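Local structure of methanol--corrinoid protein (Methanosarcina barkeri, 2I2X) at residues C128-G133 with I138-V143; R86-D89 with F94-N97. The protein carries a corrinoid cofactor that accepts the methyl group of methanol with the help of MtaB and passes it on to coenzyme M through MtaA. All blocks are in the same frame, centred on the assembly; numbering follows the deposited sequence.

Contact 1 (C128-G133 with I138-V143); sequences CHVAEG and IGKNIV
Val130 and Lys140 meet through hydrocarbon alone, their side chains crossing at about a right angle. One methyl of the valine does the touching: CG2 of Val130 lies 3.4 Å from CD of Lys140 and also touches CB of Lys140, at 3.7 Å. The lysine leaves the helix with CG anti to the backbone N (chi1 180°), then bends at chi2 and again at chi3, which folds its methylenes around this methyl. A looser apolar contact flanks it, with SG of Cys128 4.4 Å from CG1 of Val143.

No hydrogen bond spans the two segments; the ammonium of Lys140 and ND1 of His129 find their partners outside them. The ammonium of buried Lys140 forms a salt bridge with OD1 of Asp137, while its ion pair with Asp156 is long and weak. The CB of His129 is directed away from the helix; its ND1 is bonded to the carbonyl of Thr179, and its side chain touches Val194 of helix 190-199.

The corrinoid is met at the turn from strand to helix and along the helix. Gly133 O and Ile138 N each bond to the cofactor, and the side chain of Val143 approaches it to about 4 Å. The chain between the segments carries His136, the axial ligand of cobalt, within the D-x-H-x-x-G signature of B12-binding proteins that Gly139 completes.

Strand 125-130 and helix 138-149 open a beta-alpha-beta unit of the Rossmann-like cobalamin domain. Their local axes run nearly antiparallel (172°) and approach to 8.6 Å. The strand sits inside the parallel sheet, bonded through its backbone to strands 153-158 and 177-181; helix 138-149 packs on one face, helix 190-199 on the other.

Contact 2 (R86-D89 with F94-N97); sequences RLYD and FLPN
The ring of Tyr88 packs against the backbone where helix 95-113 begins. CE1 of Tyr88 comes within 3.5 Å of Leu95 N. On the same ring, CD1 of Tyr88 lies 3.9 Å from C of Phe94, and the ring stands oblique to both backbone atoms. Its CG is anti to the backbone N (chi1 -179°), which sends the ring alongside Leu95, pointing the same way; farther out, OH of Tyr88 is 4.1 Å from CG of Leu95. That hydroxyl is hydrogen-bonded to Asn237 of a neighbouring subunit, whose Lys236 makes a cation-pi contact with the ring.

Helices 72-89 and 95-113 form a helical hairpin in the N-terminal helix bundle of this corrinoid protein, with Phe94 at the N-cap of the second helix. A bond from Asn97 ND2 back to Phe94 O is doubtful, because the same ND2 crowds the Phe94 N-H.

Packing is looser beyond the tyrosine. The CB of Phe94 is directed away from segment 86-89; the residue is partly exposed and stacks on Phe417 of the neighbouring subunit. On the solvent side of helix 72-89 lie Asp89 and Arg86, the latter salt-bridged to Glu90.

Overall arrangement
Both contacts are buried and close over a short loop, but they belong to different parts of the protein. Contact 2 precedes contact 1 in the chain and joins two helices of the N-terminal bundle, whereas contact 1 sets a helix against the sheet of the cobalamin domain. Aliphatic packing dominates contact 1, which holds residues of the corrinoid pocket. Contact 2 holds none, although the Tyr88 side chain comes to about 6 Å from the cofactor; there an aromatic ring meets backbone atoms, and its polar and aromatic partners belong largely to a neighbouring subunit. Their centres are 20 Å apart, yet the domains meet between them: CD1 of Ile142 packs 3.6 Å from CD1 of Leu95.

Contact 1 (C128-G133 with I138-V143)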
loop_
_atom_site.group_PDB
_atom_site.type_symbol
_atom_site.label_atom_id
_atom_site.label_comp_id
_atom_site.label_asym_id
_atom_site.label_seq_id
_atom_site.Cartn_x
_atom_site.Cartn_y
_atom_site.Cartn_z
ATOM N N CYS B 128 0.629 33.619 -12.649
ATOM C CA CYS B 128 0.790 32.406 -11.846
ATOM C C CYS B 128 -0.023 32.454 -10.566
ATOM O O CYS B 128 -0.045 33.468 -9.866
ATOM C CB CYS B 128 2.254 32.202 -11.502
ATOM S SG CYS B 128 3.278 32.068 -12.953
ATOM N N HIS B 129 -0.690 31.348 -10.258
ATOM C CA HIS B 129 -1.450 31.255 -9.022
ATOM C C HIS B 129 -1.426 29.848 -8.446
ATOM O O HIS B 129 -1.114 28.887 -9.143
ATOM C CB HIS B 129 -2.901 31.734 -9.232
ATOM C CG HIS B 129 -3.811 30.697 -9.821
ATOM N ND1 HIS B 129 -3.627 30.168 -11.087
ATOM C CD2 HIS B 129 -4.918 30.098 -9.318
ATOM C CE1 HIS B 129 -4.580 29.287 -11.332
ATOM N NE2 HIS B 129 -5.373 29.224 -10.275
ATOM N N VAL B 130 -1.746 29.762 -7.162
ATOM C CA VAL B 130 -2.029 28.514 -6.487
ATOM C C VAL B 130 -3.549 28.439 -6.338
ATOM O O VAL B 130 -4.206 29.458 -6.090
ATOM C CB VAL B 130 -1.331 28.459 -5.105
ATOM C CG1 VAL B 130 -1.637 27.173 -4.392
ATOM C CG2 VAL B 130 0.146 28.585 -5.267
ATOM N N ALA B 131 -4.100 27.239 -6.516
ATOM C CA ALA B 131 -5.545 26.984 -6.399
ATOM C C ALA B 131 -6.153 27.542 -5.113
ATOM O O ALA B 131 -5.482 27.620 -4.085
ATOM C CB ALA B 131 -5.805 25.487 -6.485
ATOM N N GLU B 132 -7.425 27.923 -5.145
ATOM C CA GLU B 132 -8.029 28.384 -3.892
ATOM C C GLU B 132 -8.233 27.212 -2.948
ATOM O O GLU B 132 -8.528 26.093 -3.383
ATOM C CB GLU B 132 -9.302 29.243 -4.089
ATOM C CG GLU B 132 -10.635 28.504 -4.204
ATOM C CD GLU B 132 -11.846 29.450 -4.312
ATOM O OE1 GLU B 132 -12.254 30.045 -3.277
ATOM O OE2 GLU B 132 -12.387 29.571 -5.447
ATOM N N GLY B 133 -8.036 27.495 -1.664
ATOM C CA GLY B 133 -7.977 26.489 -0.598
ATOM C C GLY B 133 -6.572 25.950 -0.360
ATOM O O GLY B 133 -6.335 25.228 0.601
ATOM N N ILE B 138 5.552 26.366 -2.885
ATOM C CA ILE B 138 6.921 26.153 -3.339
ATOM C C ILE B 138 7.045 25.885 -4.824
ATOM O O ILE B 138 7.838 26.527 -5.507
ATOM C CB ILE B 138 7.585 25.034 -2.543
ATOM C CG1 ILE B 138 7.675 25.444 -1.080
ATOM C CG2 ILE B 138 8.974 24.708 -3.105
ATOM C CD1 ILE B 138 7.844 24.297 -0.167
ATOM N N GLY B 139 6.255 24.938 -5.315
ATOM C CA GLY B 139 6.248 24.616 -6.728
ATOM C C GLY B 139 5.929 25.830 -7.576
ATOM O O GLY B 139 6.534 26.032 -8.634
ATOM N N LYS B 140 4.977 26.633 -7.105
ATOM C CA LYS B 140 4.598 27.879 -7.772
ATOM C C LYS B 140 5.770 28.855 -7.817
ATOM O O LYS B 140 5.982 29.519 -8.822
ATOM C CB LYS B 140 3.385 28.526 -7.094
ATOM C CG LYS B 140 2.932 29.835 -7.739
ATOM C CD LYS B 140 2.354 30.788 -6.687
ATOM C CE LYS B 140 3.431 31.571 -5.947
ATOM N NZ LYS B 140 2.881 32.125 -4.668
ATOM N N ASN B 141 6.526 28.913 -6.721
ATOM C CA ASN B 141 7.721 29.750 -6.631
ATOM C C ASN B 141 8.840 29.290 -7.556
ATOM O O ASN B 141 9.614 30.104 -8.053
ATOM C CB ASN B 141 8.223 29.822 -5.191
ATOM C CG ASN B 141 7.255 30.520 -4.281
ATOM O OD1 ASN B 141 6.425 31.291 -4.737
ATOM N ND2 ASN B 141 7.343 30.253 -2.993
ATOM N N ILE B 142 8.922 27.986 -7.782
ATOM C CA ILE B 142 9.934 27.467 -8.673
ATOM C C ILE B 142 9.534 27.781 -10.099
ATOM O O ILE B 142 10.376 28.141 -10.926
ATOM C CB ILE B 142 10.162 25.957 -8.490
ATOM C CG1 ILE B 142 10.588 25.656 -7.048
ATOM C CG2 ILE B 142 11.221 25.451 -9.480
ATOM C CD1 ILE B 142 10.700 24.173 -6.743
ATOM N N VAL B 143 8.240 27.659 -10.378
ATOM C CA VAL B 143 7.696 27.984 -11.700
ATOM C C VAL B 143 7.878 29.472 -11.988
ATOM O O VAL B 143 8.359 29.838 -13.064
ATOM C CB VAL B 143 6.229 27.518 -11.837
ATOM C CG1 VAL B 143 5.523 28.232 -12.976
ATOM C CG2 VAL B 143 6.189 25.987 -12.039
#

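Contact 2 (R86-D89 with F94-N97)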
loop_
_atom_site.group_PDB
_atom_site.type_symbol
_atom_site.label_atom_id
_atom_site.label_comp_id
_atom_site.label_asym_id
_atom_site.label_seq_id
_atom_site.Cartn_x
_atom_site.Cartn_y
_atom_site.Cartn_z
ATOM N N ARG B 86 21.448 26.575 -17.253
ATOM C CA ARG B 86 22.104 25.470 -17.951
ATOM C C ARG B 86 22.684 24.481 -16.921
ATOM O O ARG B 86 22.447 23.269 -16.992
ATOM C CB ARG B 86 23.175 26.005 -18.901
ATOM C CG ARG B 86 24.168 24.973 -19.432
ATOM C CD ARG B 86 23.973 24.648 -20.916
ATOM N NE ARG B 86 25.220 24.139 -21.499
ATOM C CZ ARG B 86 26.068 24.858 -22.232
ATOM N NH1 ARG B 86 25.811 26.130 -22.513
ATOM N NH2 ARG B 86 27.177 24.303 -22.694
ATOM N N LEU B 87 23.421 25.022 -15.957
ATOM C CA LEU B 87 24.018 24.225 -14.905
ATOM C C LEU B 87 22.984 23.560 -14.001
ATOM O O LEU B 87 23.160 22.408 -13.614
ATOM C CB LEU B 87 25.012 25.054 -14.101
ATOM C CG LEU B 87 26.168 25.602 -14.934
ATOM C CD1 LEU B 87 27.009 26.546 -14.091
ATOM C CD2 LEU B 87 27.022 24.496 -15.566
ATOM N N TYR B 88 21.907 24.267 -13.675
ATOM C CA TYR B 88 20.792 23.641 -12.986
ATOM C C TYR B 88 20.260 22.453 -13.787
ATOM O O TYR B 88 20.102 21.355 -13.236
ATOM C CB TYR B 88 19.689 24.648 -12.710
ATOM C CG TYR B 88 18.505 24.082 -11.964
ATOM C CD1 TYR B 88 18.667 23.460 -10.721
ATOM C CD2 TYR B 88 17.218 24.168 -12.493
ATOM C CE1 TYR B 88 17.581 22.935 -10.034
ATOM C CE2 TYR B 88 16.116 23.639 -11.804
ATOM C CZ TYR B 88 16.310 23.030 -10.581
ATOM O OH TYR B 88 15.243 22.517 -9.901
ATOM N N ASP B 89 19.999 22.665 -15.081
ATOM C CA ASP B 89 19.533 21.593 -15.994
ATOM C C ASP B 89 20.476 20.408 -16.067
ATOM O O ASP B 89 20.035 19.268 -16.046
ATOM C CB ASP B 89 19.286 22.118 -17.415
ATOM C CG ASP B 89 17.931 22.767 -17.571
ATOM O OD1 ASP B 89 16.978 22.439 -16.822
ATOM O OD2 ASP B 89 17.812 23.628 -18.458
ATOM N N PHE B 94 22.187 23.353 -7.626
ATOM C CA PHE B 94 20.861 22.955 -7.099
ATOM C C PHE B 94 19.878 24.121 -7.119
ATOM O O PHE B 94 20.266 25.239 -7.399
ATOM C CB PHE B 94 20.987 22.410 -5.671
ATOM C CG PHE B 94 21.341 20.943 -5.586
ATOM C CD1 PHE B 94 22.107 20.318 -6.570
ATOM C CD2 PHE B 94 20.935 20.187 -4.483
ATOM C CE1 PHE B 94 22.444 18.957 -6.454
ATOM C CE2 PHE B 94 21.268 18.837 -4.372
ATOM C CZ PHE B 94 22.030 18.227 -5.354
ATOM N N LEU B 95 18.615 23.859 -6.817
ATOM C CA LEU B 95 17.596 24.897 -6.730
ATOM C C LEU B 95 18.055 26.117 -5.903
ATOM O O LEU B 95 18.051 27.240 -6.417
ATOM C CB LEU B 95 16.330 24.325 -6.119
ATOM C CG LEU B 95 14.940 24.834 -6.485
ATOM C CD1 LEU B 95 13.994 24.555 -5.321
ATOM C CD2 LEU B 95 14.868 26.287 -6.895
ATOM N N PRO B 96 18.459 25.915 -4.621
ATOM C CA PRO B 96 18.737 27.137 -3.873
ATOM C C PRO B 96 19.780 28.030 -4.519
ATOM O O PRO B 96 19.814 29.225 -4.242
ATOM C CB PRO B 96 19.185 26.618 -2.498
ATOM C CG PRO B 96 18.474 25.311 -2.379
ATOM C CD PRO B 96 18.650 24.731 -3.763
ATOM N N ASN B 97 20.604 27.474 -5.392
ATOM C CA ASN B 97 21.595 28.290 -6.099
ATOM C C ASN B 97 20.901 29.128 -7.174
ATOM O O ASN B 97 21.274 30.272 -7.434
ATOM C CB ASN B 97 22.681 27.403 -6.718
ATOM C CG ASN B 97 23.334 26.500 -5.704
ATOM O OD1 ASN B 97 24.230 26.913 -4.973
ATOM N ND2 ASN B 97 22.884 25.261 -5.644
#